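Local coordinates for protein UDP-L-Rhamnose Synthase (Acanthamoeba polyphaga mimivirus, PDB 7JID) that probably makes UDP-L-rhamnose as an NADP-dependent sugar-nucleotide synthase, binding its UDP-sugar beside the dinucleotide in an RmlD-like, Rossmann-type fold, at residues K178-N190 against L239-I252. Sequence-based numbering, arbitrary orientation.
Sequences KILSYSRICSIPN and LTWENMSREQQLAI. With AWU ([[(2~{R},3~{S},4~{R},5~{R})-5-[2,4-bis(oxidanylidene)pyrimidin-1-yl]-3,4-bis(oxidanyl)oxolan-2-yl]methoxy-oxidanyl-phosphoryl] [(2~{R},3~{R},4~{R},5~{R},6~{S})-6-methyl-3,4,5-tris(oxidanyl)oxan-2-yl] hydrogen phosphate), chain C; EDO (1,2-ethanediol), chain H; EDO (1,2-ethanediol), chain I; EDO (1,2-ethanediol), chain J.
The side chains of Arg-184 and Met-244 cross at about a right angle beside the two-stranded parallel sheet of 184-185 and 242-243, Met-244 following directly on its second strand, an example of a minimal sheet building a nucleotide pocket. The thioether SD sits over the centre of the guanidinium, 3.9 Å from Arg-184 CZ. Met-244 CG lies between its own backbone N and carbonyl carbon (chi1 64°), and the extended chain beyond it carries CE to 3.4 Å from uracil N3 of the bound UDP-rhamnose.

Beside Arg-184 runs Glu-242, pointing the same way. The carboxylate meets the aliphatic part of the arginine, OE1 lying 3.6 Å from Arg-184 CD, and its plane is turned 63° from the guanidinium. Instead of a direct salt bridge, a water at the guanidinium edge accepts from Arg-184 NH1 and donates to Glu-242 OE1 and Asn-243 O.

Ile-185 N donates to Glu-242 O, whereas Ile-185 O accepts two hydrogen bonds, from Met-244 N and Asn-243 ND2, which approach from opposite faces of the carbonyl plane. The second bond is nearly straight (167° at the hydrogen), and ND2 also bonds to Asn-225, which probably helps to fix the amide's rotation.

The backbone of 184-186 recognises the uracil: N3 donates to Arg-184 O, and Cys-186 N donates to O2. Tyr-182 lays one ring face over the base, and Lys-178 NZ donates to the diphosphate. At the start of helix 246-252, Ser-245 and Gln-248 form a capping box; one residue on, extended Gln-249 passes Cys-186 CB at 3.3 Å from NE2, and that same nitrogen donates to the ribose O2C at 2.6 Å.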
ATOM      1  N   LYS A 178      21.195  15.911 -12.228  1.00 14.61           N
ATOM      2  CA  LYS A 178      20.011  15.717 -13.088  1.00 14.85           C
ATOM      3  C   LYS A 178      19.671  17.033 -13.780  1.00 15.29           C
ATOM      4  O   LYS A 178      19.537  17.003 -15.027  1.00 14.39           O
ATOM      5  CB  LYS A 178      18.853  15.114 -12.274  1.00 16.85           C
ATOM      6  CG  LYS A 178      19.123  13.650 -11.955  1.00 18.98           C
ATOM      7  CD  LYS A 178      17.949  12.834 -11.551  1.00 21.01           C
ATOM      8  CE  LYS A 178      17.413  13.297 -10.233  1.00 20.29           C
ATOM      9  NZ  LYS A 178      16.168  12.567  -9.897  1.00 22.50           N
ATOM     10  N   ILE A 179      19.546  18.153 -13.058  1.00 15.53           N
ATOM     11  CA  ILE A 179      18.998  19.368 -13.727  1.00 15.47           C
ATOM     12  C   ILE A 179      20.038  19.917 -14.713  1.00 14.93           C
ATOM     13  O   ILE A 179      19.602  20.463 -15.738  1.00 17.11           O
ATOM     14  CB  ILE A 179      18.439  20.412 -12.746  1.00 16.16           C
ATOM     15  CG1 ILE A 179      19.519  21.058 -11.874  1.00 16.40           C
ATOM     16  CG2 ILE A 179      17.306  19.783 -11.961  1.00 17.44           C
ATOM     17  CD1 ILE A 179      19.059  22.312 -11.164  1.00 17.09           C
ATOM     18  N   LEU A 180      21.335  19.663 -14.502  1.00 15.48           N
ATOM     19  CA  LEU A 180      22.389  20.059 -15.463  1.00 16.36           C
ATOM     20  C   LEU A 180      22.176  19.282 -16.760  1.00 16.50           C
ATOM     21  O   LEU A 180      22.535  19.821 -17.831  1.00 17.76           O
ATOM     22  CB  LEU A 180      23.781  19.812 -14.891  1.00 16.38           C
ATOM     23  CG  LEU A 180      24.297  20.876 -13.926  1.00 17.48           C
ATOM     24  CD1 LEU A 180      25.554  20.397 -13.215  1.00 16.43           C
ATOM     25  CD2 LEU A 180      24.546  22.208 -14.625  1.00 17.56           C
ATOM     26  N   SER A 181      21.552  18.110 -16.694  1.00 15.26           N
ATOM     27  CA  SER A 181      21.431  17.179 -17.852  1.00 17.24           C
ATOM     28  C   SER A 181      20.176  17.501 -18.661  1.00 16.91           C
ATOM     29  O   SER A 181      20.060  16.988 -19.796  1.00 19.62           O
ATOM     30  CB  SER A 181      21.457  15.730 -17.409  1.00 18.40           C
ATOM     31  OG  SER A 181      20.183  15.315 -16.933  1.00 18.26           O
ATOM     32  N   TYR A 182      19.250  18.289 -18.123  1.00 15.98           N
ATOM     33  CA  TYR A 182      17.889  18.425 -18.696  1.00 16.47           C
ATOM     34  C   TYR A 182      17.881  19.584 -19.704  1.00 17.26           C
ATOM     35  O   TYR A 182      18.340  20.677 -19.364  1.00 19.82           O
ATOM     36  CB  TYR A 182      16.834  18.605 -17.595  1.00 16.54           C
ATOM     37  CG  TYR A 182      16.543  17.373 -16.769  1.00 16.40           C
ATOM     38  CD1 TYR A 182      16.690  16.091 -17.275  1.00 17.08           C
ATOM     39  CD2 TYR A 182      16.089  17.489 -15.460  1.00 14.94           C
ATOM     40  CE1 TYR A 182      16.435  14.964 -16.502  1.00 18.44           C
ATOM     41  CE2 TYR A 182      15.861  16.373 -14.672  1.00 15.29           C
ATOM     42  CZ  TYR A 182      15.998  15.097 -15.190  1.00 17.37           C
ATOM     43  OH  TYR A 182      15.747  13.955 -14.448  1.00 16.63           O
ATOM     44  N   SER A 183      17.417  19.305 -20.923  1.00 20.54           N
ATOM     45  CA  SER A 183      17.262  20.279 -22.040  1.00 21.59           C
ATOM     46  C   SER A 183      16.421  21.473 -21.600  1.00 18.12           C
ATOM     47  O   SER A 183      16.753  22.597 -22.002  1.00 20.13           O
ATOM     48  CB  SER A 183      16.645  19.624 -23.252  1.00 24.40           C
ATOM     49  OG  SER A 183      17.516  18.614 -23.757  1.00 31.01           O
ATOM     50  N   ARG A 184      15.337  21.237 -20.861  1.00 15.56           N
ATOM     51  CA  ARG A 184      14.426  22.298 -20.391  1.00 14.34           C
ATOM     52  C   ARG A 184      14.216  22.134 -18.882  1.00 13.57           C
ATOM     53  O   ARG A 184      14.131  20.968 -18.420  1.00 13.34           O
ATOM     54  CB  ARG A 184      13.092  22.277 -21.151  1.00 16.21           C
ATOM     55  CG  ARG A 184      13.248  22.557 -22.641  1.00 17.00           C
ATOM     56  CD  ARG A 184      11.937  22.996 -23.278  1.00 20.40           C
ATOM     57  NE  ARG A 184      11.069  21.850 -23.354  1.00 20.43           N
ATOM     58  CZ  ARG A 184       9.750  21.868 -23.539  1.00 18.39           C
ATOM     59  NH1 ARG A 184       9.063  22.987 -23.651  1.00 21.55           N
ATOM     60  NH2 ARG A 184       9.122  20.712 -23.579  1.00 18.09           N
ATOM     61  N   ILE A 185      14.130  23.274 -18.201  1.00 12.50           N
ATOM     62  CA  ILE A 185      14.075  23.336 -16.717  1.00 11.17           C
ATOM     63  C   ILE A 185      12.720  23.899 -16.342  1.00 10.92           C
ATOM     64  O   ILE A 185      12.384  25.003 -16.771  1.00 12.15           O
ATOM     65  CB  ILE A 185      15.223  24.212 -16.195  1.00 11.22           C
ATOM     66  CG1 ILE A 185      16.595  23.633 -16.578  1.00 12.58           C
ATOM     67  CG2 ILE A 185      15.079  24.436 -14.706  1.00 10.84           C
ATOM     68  CD1 ILE A 185      16.913  22.271 -16.021  1.00 14.06           C
ATOM     69  N   CYS A 186      11.992  23.154 -15.507  1.00 10.36           N
ATOM     70  CA  CYS A 186      10.773  23.644 -14.858  1.00 10.69           C
ATOM     71  C   CYS A 186      11.193  24.247 -13.524  1.00 11.84           C
ATOM     72  O   CYS A 186      11.417  23.463 -12.585  1.00 10.70           O
ATOM     73  CB  CYS A 186       9.729  22.544 -14.729  1.00 11.18           C
ATOM     74  SG  CYS A 186       8.211  23.155 -14.006  1.00 11.93           S
ATOM     75  N   SER A 187      11.429  25.571 -13.471  1.00 11.06           N
ATOM     76  CA  SER A 187      11.985  26.204 -12.247  1.00 10.13           C
ATOM     77  C   SER A 187      10.862  26.505 -11.248  1.00 10.00           C
ATOM     78  O   SER A 187      10.004  27.379 -11.479  1.00 10.07           O
ATOM     79  CB  SER A 187      12.821  27.437 -12.535  1.00 10.47           C
ATOM     80  OG  SER A 187      13.456  27.960 -11.375  1.00 10.31           O
ATOM     81  N   ILE A 188      10.919  25.897 -10.074  1.00  9.02           N
ATOM     82  CA  ILE A 188       9.898  26.111  -9.018  1.00  8.70           C
ATOM     83  C   ILE A 188      10.617  26.076  -7.668  1.00  9.35           C
ATOM     84  O   ILE A 188      11.386  25.156  -7.417  1.00  9.37           O
ATOM     85  CB  ILE A 188       8.770  25.048  -9.084  1.00  8.20           C
ATOM     86  CG1 ILE A 188       7.988  25.064 -10.418  1.00  8.90           C
ATOM     87  CG2 ILE A 188       7.821  25.222  -7.905  1.00  9.08           C
ATOM     88  CD1 ILE A 188       6.991  23.928 -10.578  1.00  9.12           C
ATOM     89  N   PRO A 189      10.360  27.044  -6.755  1.00  9.44           N
ATOM     90  CA  PRO A 189      10.957  27.012  -5.409  1.00  8.89           C
ATOM     91  C   PRO A 189      10.541  25.730  -4.674  1.00  9.85           C
ATOM     92  O   PRO A 189       9.362  25.393  -4.631  1.00  8.76           O
ATOM     93  CB  PRO A 189      10.444  28.285  -4.728  1.00  9.37           C
ATOM     94  CG  PRO A 189      10.120  29.199  -5.891  1.00 10.37           C
ATOM     95  CD  PRO A 189       9.578  28.275  -6.948  1.00 11.46           C
ATOM     96  N   ASN A 190      11.488  25.118  -3.976  1.00  8.96           N
ATOM     97  CA  ASN A 190      11.246  23.816  -3.333  1.00  8.52           C
ATOM     98  C   ASN A 190      12.151  23.616  -2.123  1.00  8.86           C
ATOM     99  O   ASN A 190      13.273  24.197  -2.092  1.00  6.89           O
ATOM    100  CB  ASN A 190      11.601  22.706  -4.313  1.00  9.09           C
ATOM    101  CG  ASN A 190      10.417  22.237  -5.113  1.00  8.13           C
ATOM    102  OD1 ASN A 190       9.585  21.493  -4.594  1.00  7.74           O
ATOM    103  ND2 ASN A 190      10.364  22.651  -6.394  1.00  8.17           N
ATOM    104  N   LEU A 239      27.115  29.347 -19.088  1.00 17.01           N
ATOM    105  CA  LEU A 239      25.980  28.419 -18.837  1.00 16.09           C
ATOM    106  C   LEU A 239      24.681  29.161 -19.108  1.00 15.01           C
ATOM    107  O   LEU A 239      24.481  30.247 -18.525  1.00 18.94           O
ATOM    108  CB  LEU A 239      25.986  27.925 -17.384  1.00 15.19           C
ATOM    109  CG  LEU A 239      24.929  26.857 -17.083  1.00 16.50           C
ATOM    110  CD1 LEU A 239      25.160  25.620 -17.908  1.00 18.10           C
ATOM    111  CD2 LEU A 239      24.907  26.505 -15.607  1.00 16.41           C
ATOM    112  N   THR A 240      23.823  28.535 -19.921  1.00 16.22           N
ATOM    113  CA  THR A 240      22.463  29.011 -20.262  1.00 16.34           C
ATOM    114  C   THR A 240      21.539  27.782 -20.281  1.00 15.96           C
ATOM    115  O   THR A 240      22.021  26.610 -20.423  1.00 17.23           O
ATOM    116  CB  THR A 240      22.457  29.778 -21.593  1.00 19.96           C
ATOM    117  OG1 THR A 240      22.894  28.908 -22.631  1.00 19.83           O
ATOM    118  CG2 THR A 240      23.339  31.000 -21.552  1.00 19.35           C
ATOM    119  N   TRP A 241      20.265  28.027 -20.077  1.00 15.87           N
ATOM    120  CA  TRP A 241      19.251  26.958 -20.091  1.00 15.71           C
ATOM    121  C   TRP A 241      17.918  27.536 -20.549  1.00 15.29           C
ATOM    122  O   TRP A 241      17.677  28.746 -20.386  1.00 16.74           O
ATOM    123  CB  TRP A 241      19.164  26.270 -18.718  1.00 15.42           C
ATOM    124  CG  TRP A 241      18.810  27.185 -17.598  1.00 14.46           C
ATOM    125  CD1 TRP A 241      17.573  27.409 -17.081  1.00 14.77           C
ATOM    126  CD2 TRP A 241      19.710  28.039 -16.857  1.00 14.78           C
ATOM    127  NE1 TRP A 241      17.636  28.312 -16.060  1.00 15.38           N
ATOM    128  CE2 TRP A 241      18.933  28.710 -15.895  1.00 14.47           C
ATOM    129  CE3 TRP A 241      21.086  28.280 -16.872  1.00 14.98           C
ATOM    130  CZ2 TRP A 241      19.477  29.636 -15.003  1.00 14.75           C
ATOM    131  CZ3 TRP A 241      21.625  29.188 -15.979  1.00 13.43           C
ATOM    132  CH2 TRP A 241      20.825  29.841 -15.047  1.00 14.25           C
ATOM    133  N   GLU A 242      17.051  26.649 -21.051  1.00 16.07           N
ATOM    134  CA  GLU A 242      15.667  26.990 -21.432  1.00 18.32           C
ATOM    135  C   GLU A 242      14.721  26.625 -20.285  1.00 18.13           C
ATOM    136  O   GLU A 242      14.886  25.538 -19.701  1.00 19.12           O
ATOM    137  CB  GLU A 242      15.300  26.214 -22.696  1.00 20.56           C
ATOM    138  CG  GLU A 242      13.923  26.550 -23.228  1.00 21.39           C
ATOM    139  CD  GLU A 242      13.617  25.931 -24.588  1.00 25.29           C
ATOM    140  OE1 GLU A 242      12.484  26.091 -25.049  1.00 28.70           O
ATOM    141  OE2 GLU A 242      14.518  25.290 -25.186  1.00 26.83           O
ATOM    142  N   ASN A 243      13.786  27.508 -19.970  1.00 15.52           N
ATOM    143  CA  ASN A 243      12.733  27.233 -18.962  1.00 17.48           C
ATOM    144  C   ASN A 243      11.511  26.670 -19.670  1.00 16.06           C
ATOM    145  O   ASN A 243      11.329  26.945 -20.908  1.00 17.32           O
ATOM    146  CB  ASN A 243      12.373  28.458 -18.138  1.00 16.67           C
ATOM    147  CG  ASN A 243      13.405  28.720 -17.062  1.00 17.19           C
ATOM    148  OD1 ASN A 243      13.970  29.800 -17.035  1.00 18.86           O
ATOM    149  ND2 ASN A 243      13.670  27.755 -16.187  1.00 14.21           N
ATOM    150  N   MET A 244      10.756  25.861 -18.956  1.00 15.03           N
ATOM    151  CA  MET A 244       9.421  25.407 -19.389  1.00 13.68           C
ATOM    152  C   MET A 244       8.491  25.476 -18.199  1.00 12.89           C
ATOM    153  O   MET A 244       8.959  25.430 -17.026  1.00 11.89           O
ATOM    154  CB  MET A 244       9.467  23.987 -19.963  1.00 13.76           C
ATOM    155  CG  MET A 244       9.865  22.907 -18.955  1.00 13.12           C
ATOM    156  SD  MET A 244       9.604  21.292 -19.672  1.00 14.27           S
ATOM    157  CE  MET A 244      10.472  20.283 -18.461  1.00 13.26           C
ATOM    158  N   SER A 245       7.200  25.509 -18.468  1.00 11.55           N
ATOM    159  CA  SER A 245       6.139  25.585 -17.441  1.00 12.05           C
ATOM    160  C   SER A 245       5.840  24.173 -16.896  1.00 12.10           C
ATOM    161  O   SER A 245       6.303  23.206 -17.485  1.00 10.98           O
ATOM    162  CB  SER A 245       4.880  26.161 -18.039  1.00 14.39           C
ATOM    163  OG  SER A 245       4.329  25.244 -18.967  1.00 12.31           O
ATOM    164  N   ARG A 246       5.182  24.117 -15.745  1.00 13.16           N
ATOM    165  CA  ARG A 246       4.630  22.861 -15.137  1.00 13.09           C
ATOM    166  C   ARG A 246       3.808  22.073 -16.167  1.00 14.65           C
ATOM    167  O   ARG A 246       3.943  20.856 -16.236  1.00 13.81           O
ATOM    168  CB  ARG A 246       3.775  23.285 -13.938  1.00 13.93           C
ATOM    169  CG  ARG A 246       3.170  22.126 -13.172  1.00 15.72           C
ATOM    170  CD  ARG A 246       4.125  21.589 -12.153  1.00 16.40           C
ATOM    171  NE  ARG A 246       3.427  20.606 -11.308  1.00 15.37           N
ATOM    172  CZ  ARG A 246       2.928  20.829 -10.101  1.00 20.16           C
ATOM    173  NH1 ARG A 246       2.946  22.029  -9.535  1.00 21.19           N
ATOM    174  NH2 ARG A 246       2.366  19.824  -9.459  1.00 22.79           N
ATOM    175  N   GLU A 247       2.976  22.779 -16.955  1.00 14.97           N
ATOM    176  CA  GLU A 247       2.074  22.178 -17.984  1.00 15.51           C
ATOM    177  C   GLU A 247       2.910  21.612 -19.142  1.00 13.74           C
ATOM    178  O   GLU A 247       2.630  20.484 -19.589  1.00 14.96           O
ATOM    179  CB  GLU A 247       1.078  23.255 -18.431  1.00 18.52           C
ATOM    180  CG  GLU A 247       0.129  23.729 -17.338  1.00 22.24           C
ATOM    181  CD  GLU A 247       0.703  24.610 -16.217  1.00 27.40           C
ATOM    182  OE1 GLU A 247       1.657  25.432 -16.483  1.00 23.78           O
ATOM    183  OE2 GLU A 247       0.260  24.409 -15.029  1.00 35.38           O
ATOM    184  N   GLN A 248       3.905  22.345 -19.634  1.00 14.19           N
ATOM    185  CA  GLN A 248       4.842  21.832 -20.666  1.00 14.23           C
ATOM    186  C   GLN A 248       5.529  20.566 -20.147  1.00 14.33           C
ATOM    187  O   GLN A 248       5.666  19.591 -20.912  1.00 14.30           O
ATOM    188  CB  GLN A 248       5.886  22.883 -21.028  1.00 15.61           C
ATOM    189  CG  GLN A 248       5.384  23.893 -22.051  1.00 16.98           C
ATOM    190  CD  GLN A 248       6.382  25.018 -22.207  1.00 19.20           C
ATOM    191  OE1 GLN A 248       6.712  25.701 -21.246  1.00 16.21           O
ATOM    192  NE2 GLN A 248       6.919  25.188 -23.417  1.00 19.22           N
ATOM    193  N   GLN A 249       5.980  20.593 -18.878  1.00 13.05           N
ATOM    194  CA  GLN A 249       6.684  19.426 -18.303  1.00 12.83           C
ATOM    195  C   GLN A 249       5.728  18.224 -18.201  1.00 11.24           C
ATOM    196  O   GLN A 249       6.172  17.131 -18.510  1.00 12.31           O
ATOM    197  CB  GLN A 249       7.218  19.795 -16.919  1.00 11.90           C
ATOM    198  CG  GLN A 249       8.011  18.666 -16.279  1.00 11.58           C
ATOM    199  CD  GLN A 249       8.397  18.983 -14.846  1.00 10.91           C
ATOM    200  OE1 GLN A 249       7.550  19.088 -13.945  1.00 15.17           O
ATOM    201  NE2 GLN A 249       9.672  19.248 -14.664  1.00  9.68           N
ATOM    202  N   LEU A 250       4.511  18.430 -17.725  1.00 11.16           N
ATOM    203  CA  LEU A 250       3.521  17.340 -17.519  1.00 12.23           C
ATOM    204  C   LEU A 250       3.369  16.583 -18.838  1.00 14.64           C
ATOM    205  O   LEU A 250       3.188  15.372 -18.812  1.00 14.07           O
ATOM    206  CB  LEU A 250       2.198  17.919 -17.021  1.00 13.90           C
ATOM    207  CG  LEU A 250       1.151  16.879 -16.612  1.00 15.66           C
ATOM    208  CD1 LEU A 250       1.649  16.051 -15.442  1.00 19.06           C
ATOM    209  CD2 LEU A 250      -0.147  17.564 -16.231  1.00 18.15           C
ATOM    210  N   ALA A 251       3.424  17.288 -19.977  1.00 14.56           N
ATOM    211  CA  ALA A 251       3.164  16.662 -21.290  1.00 15.19           C
ATOM    212  C   ALA A 251       4.282  15.716 -21.721  1.00 14.27           C
ATOM    213  O   ALA A 251       4.000  14.770 -22.502  1.00 13.99           O
ATOM    214  CB  ALA A 251       2.934  17.738 -22.315  1.00 14.84           C
ATOM    215  N   ILE A 252       5.507  15.929 -21.251  1.00 12.75           N
ATOM    216  CA  ILE A 252       6.672  15.158 -21.741  1.00 13.54           C
ATOM    217  C   ILE A 252       7.108  14.143 -20.683  1.00 13.10           C
ATOM    218  O   ILE A 252       8.022  13.369 -21.014  1.00 15.03           O
ATOM    219  CB  ILE A 252       7.821  16.053 -22.241  1.00 15.99           C
ATOM    220  CG1 ILE A 252       8.409  16.980 -21.173  1.00 18.02           C
ATOM    221  CG2 ILE A 252       7.358  16.849 -23.465  1.00 16.03           C
ATOM    222  CD1 ILE A 252       9.868  17.270 -21.364  1.00 21.86           C
TER
HETATM  223  PA  AWU C 301      13.296  13.947 -11.756  1.00 15.89           P
HETATM  224  O1A AWU C 301      12.209  13.439 -12.624  1.00 17.34           O
HETATM  225  O2A AWU C 301      14.726  13.853 -12.260  1.00 14.81           O
HETATM  226  O3A AWU C 301      13.505  13.229 -10.308  1.00 17.99           O
HETATM  227  PB  AWU C 301      12.372  12.401  -9.442  1.00 16.57           P
HETATM  228  O1B AWU C 301      11.032  13.148  -9.234  1.00 16.78           O
HETATM  229  O2B AWU C 301      12.340  10.950  -9.971  1.00 15.79           O
HETATM  230  O3B AWU C 301      13.124  12.466  -8.031  1.00 17.14           O
HETATM  231  C5' AWU C 301      12.574  10.487  -5.045  1.00 18.49           C
HETATM  232  O5' AWU C 301      13.144  11.025  -6.222  1.00 18.08           O
HETATM  233  C4' AWU C 301      12.630  11.520  -3.933  1.00 17.75           C
HETATM  234  O4' AWU C 301      11.905  11.084  -2.761  1.00 16.12           O
HETATM  235  C3' AWU C 301      12.009  12.787  -4.425  1.00 17.39           C
HETATM  236  O3' AWU C 301      12.328  13.803  -3.511  1.00 16.18           O
HETATM  237  C2' AWU C 301      12.580  13.257  -5.759  1.00 17.24           C
HETATM  238  C1' AWU C 301      12.631  12.177  -6.747  1.00 17.34           C
HETATM  239  N1  AWU C 301      12.792  18.430 -14.326  1.00 10.49           N
HETATM  240  C2  AWU C 301      13.002  19.454 -15.234  1.00 12.07           C
HETATM  241  O2  AWU C 301      13.212  20.615 -14.827  1.00 10.67           O
HETATM  242  N3  AWU C 301      13.110  19.134 -16.562  1.00 12.38           N
HETATM  243  C4  AWU C 301      12.868  17.877 -17.022  1.00 12.62           C
HETATM  244  O4  AWU C 301      13.014  17.659 -18.281  1.00 12.85           O
HETATM  245  C5  AWU C 301      12.677  16.844 -16.104  1.00 11.84           C
HETATM  246  C6  AWU C 301      12.532  17.143 -14.753  1.00 10.62           C
HETATM  247  C1C AWU C 301      12.690  18.725 -12.868  1.00 10.03           C
HETATM  248  C2C AWU C 301      11.489  18.134 -12.129  1.00  9.18           C
HETATM  249  C3C AWU C 301      12.045  17.992 -10.690  1.00  9.87           C
HETATM  250  C4C AWU C 301      13.488  17.708 -10.959  1.00  9.67           C
HETATM  251  C5C AWU C 301      13.927  16.280 -10.715  1.00 11.23           C
HETATM  252  C6' AWU C 301      13.417   9.250  -4.740  1.00 19.05           C
HETATM  253  O2' AWU C 301      13.935  13.596  -5.550  1.00 17.77           O
HETATM  254  O2C AWU C 301      10.428  19.053 -12.186  1.00  9.58           O
HETATM  255  O3C AWU C 301      12.000  19.232 -10.006  1.00  8.38           O
HETATM  256  O4C AWU C 301      13.754  17.967 -12.331  1.00 10.30           O
HETATM  257  O5C AWU C 301      12.980  15.439 -11.412  1.00 13.81           O
HETATM  258  C1  EDO H 306      18.940  31.609 -19.278  1.00 32.39           C
HETATM  259  O1  EDO H 306      20.152  30.925 -19.367  1.00 23.57           O
HETATM  260  C2  EDO H 306      18.416  31.643 -17.895  1.00 34.90           C
HETATM  261  O2  EDO H 306      17.179  30.985 -17.735  1.00 38.76           O
HETATM  262  C1  EDO I 307      20.451  22.794 -17.989  1.00 27.08           C
HETATM  263  O1  EDO I 307      19.746  22.739 -19.218  1.00 25.81           O
HETATM  264  C2  EDO I 307      21.767  23.482 -18.157  1.00 30.54           C
HETATM  265  O2  EDO I 307      22.820  22.578 -18.480  1.00 33.88           O
HETATM  266  C1  EDO J 308       5.818  26.874 -13.270  1.00 28.25           C
HETATM  267  O1  EDO J 308       4.965  26.621 -14.365  1.00 22.35           O
HETATM  268  C2  EDO J 308       7.293  26.841 -13.577  1.00 31.95           C
HETATM  269  O2  EDO J 308       7.834  27.969 -14.234  1.00 38.66           O
HETATM  270  O   HOH W   1      10.081  26.002 -23.052  1.00 25.53           O
HETATM  271  O   HOH W   2      10.338  27.287 -15.387  1.00 13.61           O